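Local coordinates for protein glutathione peroxidase (Schistosoma mansoni, PDB 2V1M) that catalyses the reduction of hydrogen peroxide by glutathione, yielding glutathione disulfide and water, at residues R66-P71 against D99-I104; L35-A40 against W132-F137. All blocks are in the same frame, centred on the assembly; numbering follows the deposited sequence.

Contact 1 (R66-P71 against D99-I104); sequences RILAFP and DMFSKI
The carbonyl oxygen of I67 is gripped twice, by D99 N at 3.1 Å and by water 1, whose oxygen lies 2.9 Å from I67 O. The water also donates weakly to D99 OD2, a carboxylate oxygen that takes a hydrogen bond from the Y29 hydroxyl too, so an acid suits this partly exposed strand start. From here a parallel ladder runs on: A69 N donates to D99 O at 2.9 Å, and F101 N to A69 O. It stops at P71, which has no N-H to offer. F101 O is buried without a hydrogen-bond partner and instead lies 2.9 Å from P71 CD, a tight fit. Beyond the proline, P71 O binds I104 N and receives a CA-H contact from K103.

F70 and F101 form an offset stack, centroids 4.5 Å apart and planes at 16°, with F70 CE1 only 3.4 Å from F101 CG. The rings lie nearly parallel but slipped, F70 CZ over one face of F101 toward its rim. L68 meets the other end of the F101 ring, its CB 3.7 Å from CE2. I104 has CG1 between the backbone N and carbonyl carbon (chi1 60°), from where CD1 reaches to 3.7 Å from F70 CD1. On the sheet face away from L68 and D99, small A69 packs its CB against M100 SD.

Strands 65-71 and 99-100 are the two strands of a beta-alpha-beta unit whose helix 83-94 meets M100 through V90 and P71 through I86, while V16 of strand 15-17 touches both phenylalanine rings.

Contact 2 (L35-A40 against W132-F137); sequences LIVNVA and WNFSKF
N38 turns its amide across to the 132-137 backbone. With chi1 at 61°, CG sits between the backbone N and carbonyl carbon, and ND2 donates to W132 O at 3.1 Å, nearly straight (166°) and with the acceptor in the amide plane. OD1 of N38 accepts a weak bond from S135 N. Asparagine fits because it offers a donor and an acceptor together.

F134, in the loop before strand 136-139, has a positive phi (70°): its N binds N38 O at 2.7 Å, and its ring lies against V39. V39 CA makes a CH-pi contact over one face, 4.2 Å from the F134 centroid, and V39 CG1 comes to 3.6 Å from F134 CE1. A40 O approaches the ring edge, 3.2 Å from F134 CZ. K136 and V37 lie side by side, and the lysine then bends off so that NZ reaches F134 O, T153 O and N49 OD1. At the regular end I36 and F137 exchange two backbone bonds.

Water 2 accepts from N38 ND2 and donates to N133 OD1, with 2.8 Å between OD1 and the water oxygen. With OD1 so engaged, N133 ND2 is turned to the cysteinesulfonic acid at position 43. W132 NE1 reaches the same group weakly, consistent with the Trp-Asn pair of glutathione peroxidase active sites, so N38, through W132 O and the water, probably helps to place both as a second-shell residue.

In the fold
Contacts 1 and 2 lie in one mixed sheet, separated by the pairing of strands 65-71 and 33-39, their centres about 9 Å apart. That pairing has probable hydrogen bonds from F70 N to V37 O and from V37 N to L68 O, both 2.9 Å. V39 CG2 also packs 3.6 Å from P71 N. Contact 1 is the parallel, outer joint and contact 2 the antiparallel one, as in a thioredoxin fold. Contact 2 borders the probable active site: N133 ND2 bonds the modified residue at position 43, and W132 NE1 does so weakly. A sulfate, probably from the crystallisation liquor, sits about 4 Å from the S135 side chain.

Contact 1 (R66-P71 against D99-I104)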
ATOM      1  N   ARG A  66      -1.693  -9.607  -2.380  1.00  3.09           N
ATOM      2  CA  ARG A  66      -0.488  -8.851  -2.727  1.00  3.40           C
ATOM      3  C   ARG A  66      -0.487  -7.556  -1.926  1.00  3.34           C
ATOM      4  O   ARG A  66      -1.422  -6.782  -1.984  1.00  6.72           O
ATOM      5  CB  ARG A  66      -0.449  -8.571  -4.245  1.00  4.24           C
ATOM      6  CG  ARG A  66      -0.420  -9.871  -5.084  1.00  4.52           C
ATOM      7  CD  ARG A  66       0.868 -10.638  -4.892  1.00  5.32           C
ATOM      8  NE  ARG A  66       0.892 -11.831  -5.741  1.00  6.56           N
ATOM      9  CZ  ARG A  66       0.374 -13.014  -5.389  1.00  6.56           C
ATOM     10  NH1 ARG A  66      -0.287 -13.168  -4.236  1.00  6.36           N
ATOM     11  NH2 ARG A  66       0.476 -14.049  -6.227  1.00  9.61           N
ATOM     12  N   ILE A  67       0.580  -7.333  -1.180  1.00  3.14           N
ATOM     13  CA  ILE A  67       0.760  -6.105  -0.429  1.00  3.13           C
ATOM     14  C   ILE A  67       1.711  -5.204  -1.194  1.00  2.87           C
ATOM     15  O   ILE A  67       2.790  -5.662  -1.630  1.00  3.15           O
ATOM     16  CB  ILE A  67       1.296  -6.409   1.008  1.00  3.14           C
ATOM     17  CG1 ILE A  67       0.269  -7.277   1.753  1.00  3.78           C
ATOM     18  CG2 ILE A  67       1.623  -5.111   1.750  1.00  3.71           C
ATOM     19  CD1 ILE A  67       0.813  -7.830   3.075  1.00  4.18           C
ATOM     20  N   LEU A  68       1.303  -3.943  -1.382  1.00  2.79           N
ATOM     21  CA  LEU A  68       2.068  -2.957  -2.141  1.00  2.93           C
ATOM     22  C   LEU A  68       2.375  -1.808  -1.189  1.00  3.06           C
ATOM     23  O   LEU A  68       1.441  -1.203  -0.646  1.00  3.59           O
ATOM     24  CB  LEU A  68       1.281  -2.417  -3.338  1.00  3.26           C
ATOM     25  CG  LEU A  68       0.975  -3.333  -4.505  1.00  4.68           C
ATOM     26  CD1 LEU A  68       0.057  -4.422  -4.211  1.00  6.72           C
ATOM     27  CD2 LEU A  68       0.465  -2.454  -5.642  1.00  7.95           C
ATOM     28  N   ALA A  69       3.658  -1.487  -1.020  1.00  2.78           N
ATOM     29  CA  ALA A  69       4.083  -0.442  -0.063  1.00  2.89           C
ATOM     30  C   ALA A  69       4.741   0.709  -0.812  1.00  2.73           C
ATOM     31  O   ALA A  69       5.764   0.527  -1.506  1.00  2.86           O
ATOM     32  CB  ALA A  69       5.042  -1.025   0.955  1.00  3.14           C
ATOM     33  N   PHE A  70       4.148   1.900  -0.648  1.00  2.54           N
ATOM     34  CA  PHE A  70       4.585   3.135  -1.294  1.00  2.91           C
ATOM     35  C   PHE A  70       5.195   4.081  -0.269  1.00  2.80           C
ATOM     36  O   PHE A  70       4.472   4.675   0.527  1.00  2.74           O
ATOM     37  CB  PHE A  70       3.402   3.813  -1.994  1.00  3.06           C
ATOM     38  CG  PHE A  70       2.984   3.063  -3.239  1.00  2.83           C
ATOM     39  CD1 PHE A  70       3.610   3.328  -4.454  1.00  3.06           C
ATOM     40  CD2 PHE A  70       1.997   2.078  -3.165  1.00  2.95           C
ATOM     41  CE1 PHE A  70       3.287   2.615  -5.596  1.00  3.20           C
ATOM     42  CE2 PHE A  70       1.659   1.360  -4.313  1.00  3.31           C
ATOM     43  CZ  PHE A  70       2.308   1.621  -5.525  1.00  3.47           C
ATOM     44  N   PRO A  71       6.521   4.250  -0.289  1.00  2.84           N
ATOM     45  CA  PRO A  71       7.139   5.252   0.604  1.00  3.24           C
ATOM     46  C   PRO A  71       6.621   6.643   0.257  1.00  2.95           C
ATOM     47  O   PRO A  71       6.392   6.974  -0.903  1.00  3.12           O
ATOM     48  CB  PRO A  71       8.639   5.140   0.285  1.00  3.28           C
ATOM     49  CG  PRO A  71       8.796   3.685  -0.262  1.00  3.49           C
ATOM     50  CD  PRO A  71       7.548   3.533  -1.094  1.00  3.23           C
ATOM     51  N   ASP A  99       5.790  -6.322  -2.065  1.00  3.19           N
ATOM     52  CA  ASP A  99       6.298  -5.442  -3.106  1.00  3.00           C
ATOM     53  C   ASP A  99       6.495  -4.028  -2.573  1.00  2.75           C
ATOM     54  O   ASP A  99       5.563  -3.390  -2.086  1.00  3.53           O
ATOM     55  CB  ASP A  99       5.362  -5.487  -4.307  1.00  3.64           C
ATOM     56  CG  ASP A  99       5.396  -6.832  -5.018  1.00  4.47           C
ATOM     57  OD1 ASP A  99       6.407  -7.554  -4.906  1.00  6.39           O
ATOM     58  OD2 ASP A  99       4.405  -7.132  -5.718  1.00  6.05           O
ATOM     59  N   MET A 100       7.718  -3.524  -2.743  1.00  3.00           N
ATOM     60  CA  MET A 100       8.139  -2.180  -2.376  1.00  2.91           C
ATOM     61  C   MET A 100       8.275  -1.311  -3.606  1.00  3.02           C
ATOM     62  O   MET A 100       8.778  -1.748  -4.660  1.00  3.40           O
ATOM     63  CB  MET A 100       9.508  -2.231  -1.675  1.00  2.94           C
ATOM     64  CG  MET A 100       9.534  -2.971  -0.318  1.00  3.02           C
ATOM     65  SD  MET A 100       8.552  -2.189   0.983  1.00  3.40           S
ATOM     66  CE  MET A 100       9.249  -0.541   1.041  1.00  4.88           C
ATOM     67  N   PHE A 101       7.871  -0.048  -3.444  1.00  2.68           N
ATOM     68  CA  PHE A 101       7.893   0.932  -4.542  1.00  2.88           C
ATOM     69  C   PHE A 101       8.791   2.112  -4.256  1.00  2.93           C
ATOM     70  O   PHE A 101       9.248   2.334  -3.138  1.00  2.96           O
ATOM     71  CB  PHE A 101       6.450   1.335  -4.902  1.00  3.16           C
ATOM     72  CG  PHE A 101       5.680   0.143  -5.457  1.00  2.99           C
ATOM     73  CD1 PHE A 101       5.695  -0.117  -6.825  1.00  3.53           C
ATOM     74  CD2 PHE A 101       5.076  -0.792  -4.594  1.00  3.56           C
ATOM     75  CE1 PHE A 101       5.062  -1.259  -7.356  1.00  4.22           C
ATOM     76  CE2 PHE A 101       4.478  -1.923  -5.103  1.00  3.40           C
ATOM     77  CZ  PHE A 101       4.488  -2.177  -6.486  1.00  4.03           C
ATOM     78  N   SER A 102       9.075   2.889  -5.307  1.00  3.04           N
ATOM     79  CA  SER A 102       9.732   4.157  -5.132  1.00  3.11           C
ATOM     80  C   SER A 102       8.801   5.186  -4.469  1.00  3.20           C
ATOM     81  O   SER A 102       7.564   5.089  -4.481  1.00  3.19           O
ATOM     82  CB  SER A 102      10.238   4.691  -6.490  1.00  3.47           C
ATOM     83  OG  SER A 102      11.370   3.972  -6.951  1.00  5.06           O
ATOM     84  N   LYS A 103       9.449   6.189  -3.885  1.00  3.34           N
ATOM     85  CA  LYS A 103       8.747   7.223  -3.115  0.50  3.29           C
ATOM     86  C   LYS A 103       7.840   8.051  -4.030  1.00  3.38           C
ATOM     87  O   LYS A 103       8.195   8.407  -5.179  1.00  4.52           O
ATOM     88  CB  LYS A 103       9.798   8.053  -2.372  0.50  3.42           C
ATOM     89  CG  LYS A 103       9.253   9.077  -1.377  0.50  2.99           C
ATOM     90  CD  LYS A 103      10.333  10.020  -0.871  0.50  3.27           C
ATOM     91  CE  LYS A 103      11.451   9.266  -0.151  0.50  4.14           C
ATOM     92  NZ  LYS A 103      12.436  10.216   0.443  0.50  4.05           N
ATOM     93  N   ILE A 104       6.645   8.357  -3.512  1.00  3.21           N
ATOM     94  CA  ILE A 104       5.634   9.147  -4.186  1.00  3.64           C
ATOM     95  C   ILE A 104       5.018  10.129  -3.205  1.00  3.35           C
ATOM     96  O   ILE A 104       5.242  10.080  -1.975  1.00  4.31           O
ATOM     97  CB  ILE A 104       4.525   8.255  -4.769  1.00  3.87           C
ATOM     98  CG1 ILE A 104       3.825   7.446  -3.669  1.00  4.73           C
ATOM     99  CG2 ILE A 104       5.092   7.372  -5.915  1.00  6.66           C
ATOM    100  CD1 ILE A 104       2.477   6.839  -4.100  1.00  5.37           C
TER
HETATM  101  O   HOH W   1       2.636  -7.723  -3.659  1.00 13.37           O

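Contact 2 (L35-A40 against W132-F137)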
ATOM      1  N   LEU A  35      -3.495  -5.031  -0.914  1.00  2.78           N
ATOM      2  CA  LEU A  35      -3.516  -4.128   0.224  1.00  2.83           C
ATOM      3  C   LEU A  35      -2.440  -3.083  -0.036  1.00  2.65           C
ATOM      4  O   LEU A  35      -1.256  -3.436  -0.130  1.00  3.22           O
ATOM      5  CB  LEU A  35      -3.254  -4.875   1.537  1.00  3.07           C
ATOM      6  CG  LEU A  35      -3.440  -3.984   2.784  1.00  4.75           C
ATOM      7  CD1 LEU A  35      -4.920  -3.560   2.972  1.00  5.67           C
ATOM      8  CD2 LEU A  35      -2.899  -4.722   4.010  1.00  7.14           C
ATOM      9  N   ILE A  36      -2.859  -1.828  -0.250  1.00  2.74           N
ATOM     10  CA  ILE A  36      -1.960  -0.767  -0.672  1.00  2.79           C
ATOM     11  C   ILE A  36      -1.717   0.159   0.510  1.00  2.72           C
ATOM     12  O   ILE A  36      -2.700   0.737   1.074  1.00  2.90           O
ATOM     13  CB  ILE A  36      -2.539  -0.010  -1.905  1.00  2.76           C
ATOM     14  CG1 ILE A  36      -2.799  -1.020  -3.040  1.00  3.05           C
ATOM     15  CG2 ILE A  36      -1.557   1.093  -2.289  1.00  3.11           C
ATOM     16  CD1 ILE A  36      -3.349  -0.403  -4.320  1.00  4.12           C
ATOM     17  N   VAL A  37      -0.454   0.302   0.883  1.00  2.53           N
ATOM     18  CA  VAL A  37      -0.089   0.984   2.135  1.00  2.59           C
ATOM     19  C   VAL A  37       0.938   2.046   1.822  1.00  2.51           C
ATOM     20  O   VAL A  37       1.931   1.772   1.146  1.00  3.00           O
ATOM     21  CB  VAL A  37       0.517  -0.063   3.131  1.00  2.63           C
ATOM     22  CG1 VAL A  37       0.758   0.613   4.506  1.00  3.03           C
ATOM     23  CG2 VAL A  37      -0.369  -1.263   3.251  1.00  3.20           C
ATOM     24  N   ASN A  38       0.729   3.292   2.292  1.00  2.53           N
ATOM     25  CA  ASN A  38       1.788   4.305   2.227  1.00  2.65           C
ATOM     26  C   ASN A  38       2.639   4.164   3.479  1.00  2.74           C
ATOM     27  O   ASN A  38       2.096   4.017   4.568  1.00  2.73           O
ATOM     28  CB  ASN A  38       1.223   5.713   2.051  1.00  3.03           C
ATOM     29  CG  ASN A  38       0.309   6.155   3.215  1.00  2.90           C
ATOM     30  OD1 ASN A  38      -0.753   5.554   3.452  1.00  2.81           O
ATOM     31  ND2 ASN A  38       0.701   7.230   3.909  1.00  3.18           N
ATOM     32  N   VAL A  39       3.972   4.158   3.304  1.00  2.69           N
ATOM     33  CA  VAL A  39       4.865   3.781   4.380  1.00  2.69           C
ATOM     34  C   VAL A  39       5.884   4.876   4.651  1.00  2.72           C
ATOM     35  O   VAL A  39       6.070   5.821   3.875  1.00  2.94           O
ATOM     36  CB  VAL A  39       5.560   2.412   4.072  1.00  2.55           C
ATOM     37  CG1 VAL A  39       4.526   1.310   3.949  1.00  3.08           C
ATOM     38  CG2 VAL A  39       6.424   2.502   2.806  1.00  3.18           C
ATOM     39  N   ALA A  40       6.553   4.728   5.810  1.00  2.96           N
ATOM     40  CA  ALA A  40       7.640   5.605   6.237  1.00  3.00           C
ATOM     41  C   ALA A  40       8.494   4.827   7.224  1.00  3.13           C
ATOM     42  O   ALA A  40       7.955   4.072   8.062  1.00  3.32           O
ATOM     43  CB  ALA A  40       7.105   6.868   6.906  1.00  3.79           C
ATOM     44  N   TRP A 132      -1.924  10.335   7.601  1.00  2.92           N
ATOM     45  CA  TRP A 132      -0.568  10.128   8.107  1.00  2.99           C
ATOM     46  C   TRP A 132       0.022   8.920   7.371  1.00  2.74           C
ATOM     47  O   TRP A 132      -0.627   8.319   6.497  1.00  3.06           O
ATOM     48  CB  TRP A 132      -0.541   9.954   9.659  1.00  3.03           C
ATOM     49  CG  TRP A 132       0.780  10.327  10.256  1.00  3.04           C
ATOM     50  CD1 TRP A 132       1.677   9.494  10.872  1.00  3.38           C
ATOM     51  CD2 TRP A 132       1.388  11.628  10.248  1.00  3.30           C
ATOM     52  NE1 TRP A 132       2.801  10.206  11.252  1.00  3.48           N
ATOM     53  CE2 TRP A 132       2.653  11.511  10.871  1.00  3.34           C
ATOM     54  CE3 TRP A 132       0.979  12.908   9.793  1.00  3.54           C
ATOM     55  CZ2 TRP A 132       3.509  12.615  11.062  1.00  3.98           C
ATOM     56  CZ3 TRP A 132       1.834  14.007   9.993  1.00  4.02           C
ATOM     57  CH2 TRP A 132       3.087  13.838  10.620  1.00  3.90           C
ATOM     58  N   ASN A 133       1.249   8.559   7.737  1.00  2.92           N
ATOM     59  CA  ASN A 133       1.831   7.306   7.249  1.00  3.05           C
ATOM     60  C   ASN A 133       0.955   6.115   7.645  1.00  2.87           C
ATOM     61  O   ASN A 133       0.310   6.103   8.693  1.00  3.23           O
ATOM     62  CB  ASN A 133       3.239   7.153   7.804  1.00  3.19           C
ATOM     63  CG  ASN A 133       4.076   8.389   7.594  1.00  3.09           C
ATOM     64  OD1 ASN A 133       4.315   8.820   6.456  1.00  3.21           O
ATOM     65  ND2 ASN A 133       4.500   8.997   8.705  1.00  3.41           N
ATOM     66  N   PHE A 134       1.023   5.068   6.817  1.00  2.87           N
ATOM     67  CA  PHE A 134       0.408   3.769   7.078  1.00  2.75           C
ATOM     68  C   PHE A 134      -1.112   3.761   7.004  1.00  2.70           C
ATOM     69  O   PHE A 134      -1.757   2.977   7.686  1.00  3.10           O
ATOM     70  CB  PHE A 134       0.927   3.123   8.372  1.00  2.99           C
ATOM     71  CG  PHE A 134       2.418   2.880   8.323  1.00  3.21           C
ATOM     72  CD1 PHE A 134       2.942   1.829   7.574  1.00  2.92           C
ATOM     73  CD2 PHE A 134       3.307   3.693   9.036  1.00  3.32           C
ATOM     74  CE1 PHE A 134       4.297   1.578   7.522  1.00  3.33           C
ATOM     75  CE2 PHE A 134       4.672   3.448   8.971  1.00  3.68           C
ATOM     76  CZ  PHE A 134       5.190   2.415   8.235  1.00  3.69           C
ATOM     77  N   SER A 135      -1.696   4.598   6.140  0.50  2.86           N
ATOM     78  CA  SER A 135      -3.087   4.325   5.756  0.50  3.02           C
ATOM     79  C   SER A 135      -3.088   3.072   4.858  0.50  2.72           C
ATOM     80  O   SER A 135      -2.041   2.663   4.313  0.50  2.85           O
ATOM     81  CB  SER A 135      -3.659   5.503   4.976  0.50  3.82           C
ATOM     82  OG  SER A 135      -5.069   5.503   5.017  0.25  5.33           O
ATOM     83  N   LYS A 136      -4.259   2.438   4.727  1.00  2.68           N
ATOM     84  CA  LYS A 136      -4.408   1.208   3.951  1.00  2.80           C
ATOM     85  C   LYS A 136      -5.625   1.275   3.060  1.00  2.84           C
ATOM     86  O   LYS A 136      -6.713   1.678   3.513  1.00  3.66           O
ATOM     87  CB  LYS A 136      -4.503  -0.046   4.844  1.00  3.07           C
ATOM     88  CG  LYS A 136      -3.311  -0.300   5.744  1.00  3.14           C
ATOM     89  CD  LYS A 136      -3.387   0.339   7.159  1.00  2.70           C
ATOM     90  CE  LYS A 136      -2.137  -0.016   7.933  1.00  3.16           C
ATOM     91  NZ  LYS A 136      -2.033   0.699   9.239  1.00  2.98           N
ATOM     92  N   PHE A 137      -5.484   0.837   1.801  1.00  2.77           N
ATOM     93  CA  PHE A 137      -6.628   0.625   0.897  1.00  2.55           C
ATOM     94  C   PHE A 137      -6.678  -0.838   0.514  1.00  2.51           C
ATOM     95  O   PHE A 137      -5.640  -1.445   0.162  1.00  3.35           O
ATOM     96  CB  PHE A 137      -6.532   1.466  -0.381  1.00  2.89           C
ATOM     97  CG  PHE A 137      -6.743   2.930  -0.158  1.00  2.51           C
ATOM     98  CD1 PHE A 137      -7.983   3.517  -0.382  1.00  2.65           C
ATOM     99  CD2 PHE A 137      -5.699   3.748   0.283  1.00  2.83           C
ATOM    100  CE1 PHE A 137      -8.181   4.884  -0.212  1.00  3.25           C
ATOM    101  CE2 PHE A 137      -5.880   5.104   0.451  1.00  3.62           C
ATOM    102  CZ  PHE A 137      -7.123   5.674   0.226  1.00  3.21           C
TER
HETATM  103  O   HOH W   2       3.602   7.411   4.181  1.00  3.24           O